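Long-range contact in Pre-mRNA splicing factor PRP8 (Cyanidioschyzon merolae, PDB 6NQI), which probably binds spliceosomal snRNAs and intronic pre-mRNA as a core spliceosome component, of which this chain is the RNase H-like domain: residues D5-R17 / V27-F39. Sequence-based numbering, arbitrary orientation.
Sequences DLWRQRLWIVDDR and VIWIWETSTGRLF. With BME (beta-mercaptoethanol), chain C.
Thr33, Arg10 and Trp12 have the most surface buried where 5-17 pairs antiparallel with 27-39. Thr33, just past strand 27-32, suits its place because its two branches do different work. Thr33 OG1 donates to Leu6 O at 2.8 Å, tying the turn from Asp5 to Arg8 to the hairpin, and accepts a weak bond from Leu11 N that holds the start of the neighbouring strand. Thr33 CG2 packs against Ile13 CG1 (3.6 Å). Set anti to the carbonyl carbon of Thr33 (chi1 59°), this methyl also lies over the centre of one face of the Trp31 ring.

Trp12 and Glu32, a non-hydrogen-bonded pair, run side by side on the face they share with Val14 and Ile30. Tryptophan offers both a broad packing face and an N-H: Trp12 NE1 gives a nearly straight bond (176°) to Glu32 OE2 at 2.7 Å, on its anti side. Ile30 CG2 makes a CH-pi contact over the five-membered ring, and Phe39 turns its edge toward the six-membered ring. Arginine has the length and charge to bring Arg10 NH1, its chain bent at chi3, to 2.8 Å from Glu32 OE1 in a salt bridge, the planar groups nearly perpendicular. Arg37 grips the same carboxylate side-on, its NH2 also bonding Gln73 OE1, and Thr35 OG1 donates to Glu32 OE1 at 2.6 Å. Glutamate fits this buried spot because its two oxygens serve several donors. A glutamine in place of Glu32 removes the negative charge and would probably leave the neighbouring guanidinium groups of Arg10 and Arg37 facing each other without it.

Backbone bonds of Ile13 with Trp31 and Asp15 with Trp29 continue the ladder. In the mixed sheet, strand 81-84 flanks 11-21, and 37-43 flanks 24-32. Helix 54-71 covers the Trp12, Ile30 and Phe39 side, whereas helix 152-168 meets Leu6 and Trp31.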
ATOM      1  N   ASP A   5     -11.022  -2.847 -12.333  1.00 99.57           N
ATOM      2  CA  ASP A   5     -12.001  -3.665 -11.621  1.00100.30           C
ATOM      3  C   ASP A   5     -11.624  -3.889 -10.169  1.00 98.11           C
ATOM      4  O   ASP A   5     -12.230  -4.733  -9.499  1.00 95.23           O
ATOM      5  CB  ASP A   5     -12.187  -5.013 -12.311  1.00 95.32           C
ATOM      6  CG  ASP A   5     -12.745  -4.868 -13.693  1.00 98.21           C
ATOM      7  OD1 ASP A   5     -13.832  -4.258 -13.847  1.00104.77           O
ATOM      8  OD2 ASP A   5     -12.073  -5.342 -14.628  1.00 94.24           O
ATOM      9  N   LEU A   6     -10.623  -3.164  -9.678  1.00 80.44           N
ATOM     10  CA  LEU A   6     -10.281  -3.199  -8.264  1.00 78.98           C
ATOM     11  C   LEU A   6     -11.348  -2.553  -7.385  1.00 85.66           C
ATOM     12  O   LEU A   6     -11.348  -2.783  -6.172  1.00 80.93           O
ATOM     13  CB  LEU A   6      -8.940  -2.500  -8.050  1.00 76.36           C
ATOM     14  CG  LEU A   6      -7.889  -2.799  -9.114  1.00 69.66           C
ATOM     15  CD1 LEU A   6      -6.829  -1.701  -9.085  1.00 69.32           C
ATOM     16  CD2 LEU A   6      -7.293  -4.194  -8.908  1.00 60.74           C
ATOM     17  N   TRP A   7     -12.264  -1.765  -7.959  1.00 81.67           N
ATOM     18  CA  TRP A   7     -13.376  -1.235  -7.176  1.00 81.46           C
ATOM     19  C   TRP A   7     -14.486  -2.263  -6.935  1.00 77.83           C
ATOM     20  O   TRP A   7     -15.411  -1.970  -6.165  1.00 76.90           O
ATOM     21  CB  TRP A   7     -13.986  -0.009  -7.875  1.00 86.89           C
ATOM     22  CG  TRP A   7     -14.965  -0.379  -8.989  1.00 89.66           C
ATOM     23  CD1 TRP A   7     -14.679  -0.700 -10.282  1.00 91.28           C
ATOM     24  CD2 TRP A   7     -16.406  -0.454  -8.875  1.00 90.13           C
ATOM     25  NE1 TRP A   7     -15.832  -0.987 -10.963  1.00 92.34           N
ATOM     26  CE2 TRP A   7     -16.905  -0.842 -10.122  1.00 92.31           C
ATOM     27  CE3 TRP A   7     -17.320  -0.234  -7.828  1.00 88.43           C
ATOM     28  CZ2 TRP A   7     -18.275  -1.003 -10.357  1.00 94.48           C
ATOM     29  CZ3 TRP A   7     -18.684  -0.415  -8.076  1.00 92.82           C
ATOM     30  CH2 TRP A   7     -19.140  -0.800  -9.324  1.00 96.72           C
ATOM     31  N   ARG A   8     -14.418  -3.448  -7.559  1.00102.19           N
ATOM     32  CA  ARG A   8     -15.475  -4.451  -7.405  1.00 98.83           C
ATOM     33  C   ARG A   8     -15.664  -4.887  -5.960  1.00 93.59           C
ATOM     34  O   ARG A   8     -16.752  -4.751  -5.387  1.00 93.16           O
ATOM     35  CB  ARG A   8     -15.162  -5.691  -8.244  1.00 95.42           C
ATOM     36  CG  ARG A   8     -15.772  -5.787  -9.621  1.00100.67           C
ATOM     37  CD  ARG A   8     -15.741  -4.509 -10.412  1.00101.54           C
ATOM     38  NE  ARG A   8     -16.364  -4.726 -11.713  1.00105.49           N
ATOM     39  CZ  ARG A   8     -17.672  -4.694 -11.924  1.00107.58           C
ATOM     40  NH1 ARG A   8     -18.503  -4.464 -10.916  1.00107.16           N
ATOM     41  NH2 ARG A   8     -18.149  -4.902 -13.145  1.00111.79           N
ATOM     42  N   GLN A   9     -14.636  -5.486  -5.387  1.00104.69           N
ATOM     43  CA  GLN A   9     -14.677  -6.069  -4.061  1.00 98.26           C
ATOM     44  C   GLN A   9     -13.630  -5.430  -3.157  1.00 96.36           C
ATOM     45  O   GLN A   9     -12.848  -4.578  -3.570  1.00100.49           O
ATOM     46  CB  GLN A   9     -14.469  -7.576  -4.155  1.00 92.81           C
ATOM     47  CG  GLN A   9     -13.317  -7.946  -5.064  1.00 92.70           C
ATOM     48  CD  GLN A   9     -13.576  -9.242  -5.803  1.00 89.64           C
ATOM     49  OE1 GLN A   9     -14.568  -9.924  -5.540  1.00 88.20           O
ATOM     50  NE2 GLN A   9     -12.692  -9.587  -6.737  1.00 88.33           N
ATOM     51  N   ARG A  10     -13.633  -5.866  -1.902  1.00 76.00           N
ATOM     52  CA  ARG A  10     -12.626  -5.480  -0.920  1.00 71.88           C
ATOM     53  C   ARG A  10     -11.401  -6.367  -1.156  1.00 68.28           C
ATOM     54  O   ARG A  10     -11.383  -7.528  -0.750  1.00 62.58           O
ATOM     55  CB  ARG A  10     -13.172  -5.630   0.502  1.00 66.13           C
ATOM     56  CG  ARG A  10     -12.304  -5.000   1.638  1.00 62.68           C
ATOM     57  CD  ARG A  10     -12.843  -5.293   3.059  1.00 57.31           C
ATOM     58  NE  ARG A  10     -13.971  -4.445   3.433  1.00 60.92           N
ATOM     59  CZ  ARG A  10     -13.893  -3.335   4.177  1.00 62.66           C
ATOM     60  NH1 ARG A  10     -12.718  -2.934   4.659  1.00 60.42           N
ATOM     61  NH2 ARG A  10     -15.002  -2.619   4.437  1.00 67.96           N
ATOM     62  N   LEU A  11     -10.406  -5.840  -1.882  1.00 55.17           N
ATOM     63  CA  LEU A  11      -9.108  -6.464  -2.137  1.00 50.69           C
ATOM     64  C   LEU A  11      -7.992  -5.810  -1.300  1.00 45.81           C
ATOM     65  O   LEU A  11      -8.106  -4.661  -0.859  1.00 48.25           O
ATOM     66  CB  LEU A  11      -8.730  -6.361  -3.620  1.00 54.12           C
ATOM     67  CG  LEU A  11      -9.430  -7.160  -4.709  1.00 57.30           C
ATOM     68  CD1 LEU A  11      -8.755  -6.998  -6.081  1.00 55.51           C
ATOM     69  CD2 LEU A  11      -9.370  -8.609  -4.278  1.00 51.56           C
ATOM     70  N   TRP A  12      -6.903  -6.557  -1.069  1.00 46.70           N
ATOM     71  CA  TRP A  12      -5.696  -6.024  -0.422  1.00 43.85           C
ATOM     72  C   TRP A  12      -4.532  -6.137  -1.392  1.00 43.35           C
ATOM     73  O   TRP A  12      -4.090  -7.248  -1.703  1.00 40.62           O
ATOM     74  CB  TRP A  12      -5.361  -6.752   0.883  1.00 38.81           C
ATOM     75  CG  TRP A  12      -6.165  -6.289   2.061  1.00 38.69           C
ATOM     76  CD1 TRP A  12      -7.177  -5.393   2.039  1.00 42.62           C
ATOM     77  CD2 TRP A  12      -6.025  -6.700   3.427  1.00 34.85           C
ATOM     78  NE1 TRP A  12      -7.677  -5.201   3.301  1.00 40.92           N
ATOM     79  CE2 TRP A  12      -6.997  -5.999   4.172  1.00 36.25           C
ATOM     80  CE3 TRP A  12      -5.151  -7.573   4.100  1.00 31.13           C
ATOM     81  CZ2 TRP A  12      -7.141  -6.146   5.544  1.00 35.83           C
ATOM     82  CZ3 TRP A  12      -5.289  -7.723   5.486  1.00 30.96           C
ATOM     83  CH2 TRP A  12      -6.283  -7.016   6.186  1.00 33.26           C
ATOM     84  N   ILE A  13      -4.027  -4.998  -1.855  1.00 39.76           N
ATOM     85  CA  ILE A  13      -2.820  -4.961  -2.668  1.00 40.02           C
ATOM     86  C   ILE A  13      -1.615  -4.799  -1.726  1.00 38.78           C
ATOM     87  O   ILE A  13      -1.503  -3.799  -0.999  1.00 40.03           O
ATOM     88  CB  ILE A  13      -2.874  -3.818  -3.691  1.00 45.23           C
ATOM     89  CG1 ILE A  13      -4.247  -3.687  -4.375  1.00 49.47           C
ATOM     90  CG2 ILE A  13      -1.849  -4.081  -4.766  1.00 45.59           C
ATOM     91  CD1 ILE A  13      -4.657  -4.813  -5.338  1.00 48.40           C
ATOM     92  N   VAL A  14      -0.723  -5.786  -1.712  1.00 45.07           N
ATOM     93  CA  VAL A  14       0.413  -5.775  -0.806  1.00 45.41           C
ATOM     94  C   VAL A  14       1.692  -5.597  -1.608  1.00 47.57           C
ATOM     95  O   VAL A  14       1.944  -6.342  -2.568  1.00 46.10           O
ATOM     96  CB  VAL A  14       0.461  -7.049   0.044  1.00 40.98           C
ATOM     97  CG1 VAL A  14       1.454  -6.828   1.230  1.00 40.17           C
ATOM     98  CG2 VAL A  14      -0.965  -7.457   0.477  1.00 38.52           C
ATOM     99  N   ASP A  15       2.474  -4.580  -1.242  1.00 52.05           N
ATOM    100  CA  ASP A  15       3.708  -4.222  -1.939  1.00 52.24           C
ATOM    101  C   ASP A  15       4.804  -4.067  -0.891  1.00 49.85           C
ATOM    102  O   ASP A  15       4.738  -3.165  -0.045  1.00 51.52           O
ATOM    103  CB  ASP A  15       3.512  -2.937  -2.758  1.00 56.89           C
ATOM    104  CG  ASP A  15       4.647  -2.663  -3.740  1.00 57.04           C
ATOM    105  OD1 ASP A  15       5.754  -3.214  -3.588  1.00 54.58           O
ATOM    106  OD2 ASP A  15       4.430  -1.890  -4.703  1.00 60.30           O
ATOM    107  N   ASP A  16       5.800  -4.946  -0.932  1.00 58.87           N
ATOM    108  CA  ASP A  16       6.895  -4.879   0.025  1.00 60.81           C
ATOM    109  C   ASP A  16       8.220  -4.532  -0.636  1.00 62.82           C
ATOM    110  O   ASP A  16       9.256  -4.582   0.018  1.00 64.80           O
ATOM    111  CB  ASP A  16       6.989  -6.193   0.816  1.00 60.57           C
ATOM    112  CG  ASP A  16       7.482  -7.359  -0.022  1.00 60.42           C
ATOM    113  OD1 ASP A  16       7.466  -7.266  -1.273  1.00 59.28           O
ATOM    114  OD2 ASP A  16       7.856  -8.392   0.586  1.00 62.21           O
ATOM    115  N   ARG A  17       8.195  -4.114  -1.897  1.00 50.84           N
ATOM    116  CA  ARG A  17       9.403  -3.827  -2.658  1.00 52.05           C
ATOM    117  C   ARG A  17      10.273  -2.718  -2.050  1.00 54.62           C
ATOM    118  O   ARG A  17      11.393  -2.495  -2.533  1.00 55.52           O
ATOM    119  CB  ARG A  17       9.010  -3.475  -4.086  1.00 51.69           C
ATOM    120  CG  ARG A  17       8.529  -4.664  -4.845  1.00 49.65           C
ATOM    121  CD  ARG A  17       8.066  -4.292  -6.224  1.00 49.98           C
ATOM    122  NE  ARG A  17       6.760  -3.640  -6.217  1.00 50.65           N
ATOM    123  CZ  ARG A  17       6.086  -3.367  -7.333  1.00 51.78           C
ATOM    124  NH1 ARG A  17       6.620  -3.704  -8.505  1.00 51.91           N
ATOM    125  NH2 ARG A  17       4.887  -2.782  -7.282  1.00 53.38           N
ATOM    126  N   VAL A  27       9.481   0.267   4.149  1.00 57.90           N
ATOM    127  CA  VAL A  27       8.023   0.318   4.315  1.00 56.50           C
ATOM    128  C   VAL A  27       7.403  -0.862   3.573  1.00 54.86           C
ATOM    129  O   VAL A  27       7.883  -1.263   2.509  1.00 53.89           O
ATOM    130  CB  VAL A  27       7.425   1.658   3.814  1.00 55.65           C
ATOM    131  CG1 VAL A  27       5.924   1.581   3.712  1.00 53.43           C
ATOM    132  CG2 VAL A  27       7.758   2.792   4.756  1.00 55.58           C
ATOM    133  N   ILE A  28       6.339  -1.425   4.141  1.00 50.58           N
ATOM    134  CA  ILE A  28       5.448  -2.351   3.445  1.00 46.10           C
ATOM    135  C   ILE A  28       4.068  -1.702   3.328  1.00 44.30           C
ATOM    136  O   ILE A  28       3.513  -1.219   4.326  1.00 43.83           O
ATOM    137  CB  ILE A  28       5.350  -3.705   4.172  1.00 43.88           C
ATOM    138  CG1 ILE A  28       6.704  -4.403   4.172  1.00 46.89           C
ATOM    139  CG2 ILE A  28       4.205  -4.589   3.525  1.00 39.87           C
ATOM    140  CD1 ILE A  28       6.719  -5.696   4.929  1.00 46.93           C
ATOM    141  N   TRP A  29       3.532  -1.652   2.108  1.00 41.07           N
ATOM    142  CA  TRP A  29       2.242  -1.016   1.853  1.00 41.10           C
ATOM    143  C   TRP A  29       1.130  -2.038   1.668  1.00 38.33           C
ATOM    144  O   TRP A  29       1.321  -3.046   0.983  1.00 37.34           O
ATOM    145  CB  TRP A  29       2.311  -0.163   0.593  1.00 44.96           C
ATOM    146  CG  TRP A  29       3.553   0.614   0.463  1.00 48.47           C
ATOM    147  CD1 TRP A  29       4.722   0.205  -0.099  1.00 48.75           C
ATOM    148  CD2 TRP A  29       3.742   1.972   0.847  1.00 49.11           C
ATOM    149  NE1 TRP A  29       5.642   1.220  -0.062  1.00 51.18           N
ATOM    150  CE2 TRP A  29       5.058   2.318   0.511  1.00 51.30           C
ATOM    151  CE3 TRP A  29       2.919   2.935   1.441  1.00 47.02           C
ATOM    152  CZ2 TRP A  29       5.577   3.580   0.759  1.00 51.68           C
ATOM    153  CZ3 TRP A  29       3.437   4.186   1.692  1.00 47.45           C
ATOM    154  CH2 TRP A  29       4.751   4.499   1.347  1.00 49.70           C
ATOM    155  N   ILE A  30      -0.051  -1.731   2.208  1.00 45.54           N
ATOM    156  CA  ILE A  30      -1.279  -2.477   1.894  1.00 45.43           C
ATOM    157  C   ILE A  30      -2.378  -1.486   1.517  1.00 47.79           C
ATOM    158  O   ILE A  30      -2.876  -0.748   2.378  1.00 47.93           O
ATOM    159  CB  ILE A  30      -1.752  -3.359   3.057  1.00 43.82           C
ATOM    160  CG1 ILE A  30      -0.693  -4.396   3.424  1.00 41.82           C
ATOM    161  CG2 ILE A  30      -3.126  -4.017   2.697  1.00 45.89           C
ATOM    162  CD1 ILE A  30      -1.118  -5.241   4.567  1.00 41.26           C
ATOM    163  N   TRP A  31      -2.798  -1.514   0.254  1.00 42.63           N
ATOM    164  CA  TRP A  31      -3.890  -0.688  -0.257  1.00 43.66           C
ATOM    165  C   TRP A  31      -5.166  -1.521  -0.252  1.00 44.31           C
ATOM    166  O   TRP A  31      -5.208  -2.605  -0.842  1.00 44.77           O
ATOM    167  CB  TRP A  31      -3.561  -0.170  -1.662  1.00 45.08           C
ATOM    168  CG  TRP A  31      -4.707   0.483  -2.399  1.00 45.42           C
ATOM    169  CD1 TRP A  31      -5.736   1.197  -1.860  1.00 44.40           C
ATOM    170  CD2 TRP A  31      -4.927   0.481  -3.823  1.00 46.95           C
ATOM    171  NE1 TRP A  31      -6.598   1.627  -2.857  1.00 44.65           N
ATOM    172  CE2 TRP A  31      -6.117   1.203  -4.068  1.00 46.02           C
ATOM    173  CE3 TRP A  31      -4.234  -0.058  -4.912  1.00 49.04           C
ATOM    174  CZ2 TRP A  31      -6.621   1.398  -5.351  1.00 46.85           C
ATOM    175  CZ3 TRP A  31      -4.744   0.140  -6.191  1.00 50.14           C
ATOM    176  CH2 TRP A  31      -5.920   0.860  -6.393  1.00 49.00           C
ATOM    177  N   GLU A  32      -6.181  -1.044   0.456  1.00 48.78           N
ATOM    178  CA  GLU A  32      -7.500  -1.656   0.443  1.00 50.00           C
ATOM    179  C   GLU A  32      -8.334  -0.974  -0.641  1.00 49.48           C
ATOM    180  O   GLU A  32      -8.803   0.157  -0.450  1.00 49.33           O
ATOM    181  CB  GLU A  32      -8.140  -1.505   1.814  1.00 51.53           C
ATOM    182  CG  GLU A  32      -9.419  -2.259   1.947  1.00 52.96           C
ATOM    183  CD  GLU A  32      -9.852  -2.393   3.377  1.00 53.28           C
ATOM    184  OE1 GLU A  32     -10.436  -1.432   3.927  1.00 53.59           O
ATOM    185  OE2 GLU A  32      -9.565  -3.449   3.968  1.00 52.43           O
ATOM    186  N   THR A  33      -8.558  -1.683  -1.754  1.00 46.48           N
ATOM    187  CA  THR A  33      -9.086  -1.056  -2.971  1.00 45.97           C
ATOM    188  C   THR A  33     -10.492  -0.502  -2.778  1.00 45.81           C
ATOM    189  O   THR A  33     -10.789   0.607  -3.231  1.00 45.17           O
ATOM    190  CB  THR A  33      -9.080  -2.040  -4.141  1.00 46.56           C
ATOM    191  OG1 THR A  33      -9.887  -3.185  -3.809  1.00 47.33           O
ATOM    192  CG2 THR A  33      -7.656  -2.476  -4.501  1.00 47.38           C
ATOM    193  N   SER A  34     -11.390  -1.276  -2.160  1.00 61.09           N
ATOM    194  CA  SER A  34     -12.788  -0.861  -2.083  1.00 61.36           C
ATOM    195  C   SER A  34     -12.961   0.416  -1.272  1.00 61.71           C
ATOM    196  O   SER A  34     -13.843   1.235  -1.569  1.00 61.52           O
ATOM    197  CB  SER A  34     -13.637  -1.971  -1.472  1.00 62.93           C
ATOM    198  OG  SER A  34     -13.373  -2.110  -0.092  1.00 64.39           O
ATOM    199  N   THR A  35     -12.161   0.591  -0.225  1.00 48.76           N
ATOM    200  CA  THR A  35     -12.344   1.705   0.698  1.00 49.87           C
ATOM    201  C   THR A  35     -11.300   2.804   0.579  1.00 49.12           C
ATOM    202  O   THR A  35     -11.560   3.931   0.999  1.00 49.77           O
ATOM    203  CB  THR A  35     -12.326   1.202   2.143  1.00 51.51           C
ATOM    204  OG1 THR A  35     -11.108   0.474   2.366  1.00 47.04           O
ATOM    205  CG2 THR A  35     -13.481   0.306   2.391  1.00 52.19           C
ATOM    206  N   GLY A  36     -10.107   2.478   0.109  1.00 54.20           N
ATOM    207  CA  GLY A  36      -9.021   3.416   0.038  1.00 53.43           C
ATOM    208  C   GLY A  36      -8.123   3.355   1.240  1.00 54.18           C
ATOM    209  O   GLY A  36      -7.164   4.121   1.317  1.00 53.22           O
ATOM    210  N   ARG A  37      -8.366   2.430   2.151  1.00 62.68           N
ATOM    211  CA  ARG A  37      -7.649   2.445   3.410  1.00 62.30           C
ATOM    212  C   ARG A  37      -6.236   1.971   3.134  1.00 60.67           C
ATOM    213  O   ARG A  37      -6.040   1.021   2.386  1.00 60.41           O
ATOM    214  CB  ARG A  37      -8.384   1.558   4.406  1.00 62.52           C
ATOM    215  CG  ARG A  37      -8.083   1.823   5.836  1.00 60.68           C
ATOM    216  CD  ARG A  37      -9.072   1.121   6.754  1.00 61.32           C
ATOM    217  NE  ARG A  37      -9.228  -0.291   6.419  1.00 57.99           N
ATOM    218  CZ  ARG A  37      -9.567  -1.241   7.292  1.00 59.67           C
ATOM    219  NH1 ARG A  37      -9.757  -0.945   8.579  1.00 64.93           N
ATOM    220  NH2 ARG A  37      -9.688  -2.495   6.883  1.00 56.43           N
ATOM    221  N   LEU A  38      -5.239   2.678   3.656  1.00 57.94           N
ATOM    222  CA  LEU A  38      -3.836   2.370   3.388  1.00 56.60           C
ATOM    223  C   LEU A  38      -3.112   2.009   4.682  1.00 55.32           C
ATOM    224  O   LEU A  38      -3.099   2.807   5.624  1.00 55.42           O
ATOM    225  CB  LEU A  38      -3.154   3.547   2.689  1.00 56.69           C
ATOM    226  CG  LEU A  38      -1.706   3.254   2.309  1.00 56.82           C
ATOM    227  CD1 LEU A  38      -1.659   2.200   1.233  1.00 57.13           C
ATOM    228  CD2 LEU A  38      -0.953   4.511   1.861  1.00 57.51           C
ATOM    229  N   PHE A  39      -2.514   0.806   4.726  1.00 55.84           N
ATOM    230  CA  PHE A  39      -1.701   0.336   5.850  1.00 54.33           C
ATOM    231  C   PHE A  39      -0.229   0.545   5.522  1.00 54.95           C
ATOM    232  O   PHE A  39       0.340  -0.194   4.703  1.00 55.07           O
ATOM    233  CB  PHE A  39      -1.943  -1.147   6.124  1.00 52.71           C
ATOM    234  CG  PHE A  39      -3.361  -1.503   6.349  1.00 53.13           C
ATOM    235  CD1 PHE A  39      -3.924  -1.382   7.597  1.00 53.07           C
ATOM    236  CD2 PHE A  39      -4.148  -1.939   5.300  1.00 54.43           C
ATOM    237  CE1 PHE A  39      -5.247  -1.739   7.804  1.00 53.95           C
ATOM    238  CE2 PHE A  39      -5.467  -2.284   5.492  1.00 55.86           C
ATOM    239  CZ  PHE A  39      -6.017  -2.182   6.745  1.00 55.38           C
TER
HETATM  240  C1  BME C2101       4.191  -8.037  -0.888  0.81 52.71           C
HETATM  241  C2  BME C2101       4.348  -9.525  -0.644  0.81 52.71           C
HETATM  242  O1  BME C2101       4.890  -7.797  -2.083  0.81 52.71           O
HETATM  243  S2  BME C2101       3.868 -10.068   1.015  0.81 52.71           S